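Local coordinates for protein putative phosphatase (Bacteroides thetaiotaomicron, PDB 3KYA) that is probably a hydrolase, perhaps a phosphatase, that binds zinc ions and pairs an IPT/TIG domain with what is probably a six-bladed beta-propeller, at residues L154-D159 with A163-D168. Sequence-based numbering, arbitrary orientation.
Sequences LYICYD and AIQLID. With ZN (zinc ion), chain X.
The Gln165 amide meets the edge of the Tyr158 ring, the two side chains crossing at a slant. CB of Gln165 packs beside Ile156 CG2 at 3.7 Å. CG lies anti to the carbonyl carbon (chi1 -65°), and the extended chain beyond it carries the amide to the ring edge. CD lies 4.1 Å from Tyr158 CE2 and 4.0 Å from Tyr158 OH. OE1, at the edge near the ring plane, accepts a hydrogen bond from Tyr158 OH at 2.8 Å. The hydroxyl lies in the amide carbonyl plane, while ring and amide planes are turned 60° apart. NE2 bonds Ser176 OG on the next strand, so both amide ends are held. A phenylalanine in place of Tyr158 would probably keep the ring's packing but leave OE1 without its hydroxyl donor and the amide freer to turn. The segments are the two strands of an antiparallel beta hairpin, inside a sheet that strands 141-147 and 173-178 continue on either side. It is one of six such antiparallel sheets, consistent with a blade of a beta-propeller. Leu154 with Ile167 and Ile156 with Gln165 are hydrogen-bonded pairs; the shortest of these bonds is Ile167 N to Leu154 O, 2.7 Å. Nearer the turn, a water bridges Tyr158 N and Ala163 O. On the Tyr155 face, Leu166 CD1 sits over the ring in a CH-pi contact, 4.2 Å from its centroid. At the strand end Asp168 OD2 binds zinc at 2.0 Å; His153 and four waters complete the site.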
loop_
_atom_site.group_PDB
_atom_site.type_symbol
_atom_site.label_atom_id
_atom_site.label_comp_id
_atom_site.label_asym_id
_atom_site.label_seq_id
_atom_site.Cartn_x
_atom_site.Cartn_y
_atom_site.Cartn_z
ATOM N N LEU A 154 -15.860 -17.821 23.728
ATOM C CA LEU A 154 -15.019 -18.170 22.590
ATOM C C LEU A 154 -14.701 -19.665 22.643
ATOM O O LEU A 154 -14.019 -20.141 23.575
ATOM C CB LEU A 154 -13.730 -17.346 22.615
ATOM C CG LEU A 154 -12.745 -17.607 21.479
ATOM C CD1 LEU A 154 -13.404 -17.347 20.100
ATOM C CD2 LEU A 154 -11.493 -16.747 21.667
ATOM N N TYR A 155 -15.219 -20.412 21.674
ATOM C CA TYR A 155 -15.002 -21.859 21.613
ATOM C C TYR A 155 -13.792 -22.185 20.743
ATOM O O TYR A 155 -13.465 -21.463 19.772
ATOM C CB TYR A 155 -16.250 -22.590 21.084
ATOM C CG TYR A 155 -17.461 -22.577 22.009
ATOM C CD1 TYR A 155 -17.541 -23.434 23.109
ATOM C CD2 TYR A 155 -18.536 -21.710 21.780
ATOM C CE1 TYR A 155 -18.646 -23.416 23.965
ATOM C CE2 TYR A 155 -19.654 -21.691 22.635
ATOM C CZ TYR A 155 -19.705 -22.563 23.715
ATOM O OH TYR A 155 -20.797 -22.558 24.573
ATOM N N ILE A 156 -13.124 -23.274 21.100
ATOM C CA ILE A 156 -11.985 -23.771 20.349
ATOM C C ILE A 156 -12.124 -25.282 20.163
ATOM O O ILE A 156 -12.405 -26.016 21.120
ATOM C CB ILE A 156 -10.630 -23.396 21.024
ATOM C CG1 ILE A 156 -9.442 -23.871 20.169
ATOM C CG2 ILE A 156 -10.553 -23.919 22.484
ATOM C CD1 ILE A 156 -8.091 -23.278 20.592
ATOM N N CYS A 157 -11.971 -25.723 18.915
ATOM C CA CYS A 157 -11.992 -27.134 18.576
ATOM C C CYS A 157 -10.618 -27.502 18.046
ATOM O O CYS A 157 -9.897 -26.651 17.480
ATOM C CB CYS A 157 -13.087 -27.481 17.566
ATOM S SG CYS A 157 -12.948 -26.735 15.935
ATOM N N TYR A 158 -10.276 -28.774 18.208
ATOM C CA TYR A 158 -8.943 -29.265 17.897
ATOM C C TYR A 158 -8.887 -30.523 17.065
ATOM O O TYR A 158 -9.640 -31.460 17.287
ATOM C CB TYR A 158 -8.234 -29.653 19.194
ATOM C CG TYR A 158 -8.080 -28.572 20.234
ATOM C CD1 TYR A 158 -7.085 -27.611 20.113
ATOM C CD2 TYR A 158 -8.879 -28.553 21.365
ATOM C CE1 TYR A 158 -6.907 -26.641 21.075
ATOM C CE2 TYR A 158 -8.708 -27.573 22.351
ATOM C CZ TYR A 158 -7.725 -26.609 22.185
ATOM O OH TYR A 158 -7.535 -25.635 23.143
ATOM N N ASP A 159 -7.927 -30.555 16.154
ATOM C CA ASP A 159 -7.640 -31.734 15.388
ATOM C C ASP A 159 -6.632 -32.545 16.219
ATOM O O ASP A 159 -5.416 -32.330 16.108
ATOM C CB ASP A 159 -7.075 -31.324 14.022
ATOM C CG ASP A 159 -6.812 -32.506 13.098
ATOM O OD1 ASP A 159 -6.934 -33.673 13.524
ATOM O OD2 ASP A 159 -6.459 -32.263 11.920
ATOM N N ALA A 163 -12.162 -32.861 23.169
ATOM C CA ALA A 163 -13.073 -31.943 23.844
ATOM C C ALA A 163 -13.062 -30.597 23.123
ATOM O O ALA A 163 -12.017 -30.156 22.643
ATOM C CB ALA A 163 -12.682 -31.776 25.318
ATOM N N ILE A 164 -14.237 -29.988 22.997
ATOM C CA ILE A 164 -14.361 -28.618 22.510
ATOM C C ILE A 164 -14.341 -27.763 23.781
ATOM O O ILE A 164 -15.157 -27.949 24.682
ATOM C CB ILE A 164 -15.642 -28.387 21.689
ATOM C CG1 ILE A 164 -15.556 -29.134 20.359
ATOM C CG2 ILE A 164 -15.887 -26.872 21.448
ATOM C CD1 ILE A 164 -16.860 -29.130 19.571
ATOM N N GLN A 165 -13.385 -26.852 23.870
ATOM C CA GLN A 165 -13.224 -26.020 25.058
ATOM C C GLN A 165 -13.869 -24.649 24.927
ATOM O O GLN A 165 -14.091 -24.140 23.820
ATOM C CB GLN A 165 -11.736 -25.870 25.385
ATOM C CG GLN A 165 -11.060 -27.182 25.793
ATOM C CD GLN A 165 -9.633 -26.966 26.272
ATOM O OE1 GLN A 165 -8.802 -26.392 25.562
ATOM N NE2 GLN A 165 -9.342 -27.425 27.490
ATOM N N LEU A 166 -14.193 -24.084 26.090
ATOM C CA LEU A 166 -14.755 -22.757 26.211
ATOM C C LEU A 166 -13.728 -21.840 26.862
ATOM O O LEU A 166 -13.312 -22.075 28.006
ATOM C CB LEU A 166 -16.012 -22.778 27.086
ATOM C CG LEU A 166 -16.595 -21.409 27.440
ATOM C CD1 LEU A 166 -16.966 -20.592 26.194
ATOM C CD2 LEU A 166 -17.806 -21.578 28.362
ATOM N N ILE A 167 -13.342 -20.802 26.121
ATOM C CA ILE A 167 -12.480 -19.729 26.607
ATOM C C ILE A 167 -13.486 -18.636 27.015
ATOM O O ILE A 167 -14.041 -17.948 26.144
ATOM C CB ILE A 167 -11.514 -19.237 25.496
ATOM C CG1 ILE A 167 -10.650 -20.401 24.969
ATOM C CG2 ILE A 167 -10.669 -18.048 25.975
ATOM C CD1 ILE A 167 -10.026 -20.152 23.537
ATOM N N ASP A 168 -13.755 -18.500 28.322
ATOM C CA ASP A 168 -14.764 -17.549 28.817
ATOM C C ASP A 168 -14.052 -16.248 29.157
ATOM O O ASP A 168 -13.360 -16.134 30.164
ATOM C CB ASP A 168 -15.547 -18.125 30.013
ATOM C CG ASP A 168 -16.799 -17.311 30.360
ATOM O OD1 ASP A 168 -16.752 -16.070 30.243
ATOM O OD2 ASP A 168 -17.833 -17.910 30.769
HETATM ZN ZN ZN X . -19.831 -17.483 30.709
HETATM O O HOH W 1 -11.961 -30.450 19.780
HETATM O O HOH W 2 -19.426 -15.658 30.790
HETATM O O HOH W 3 -21.913 -16.888 30.940
HETATM O O HOH W 4 -20.154 -19.266 31.233
HETATM O O HOH W 5 -19.907 -17.675 32.995
#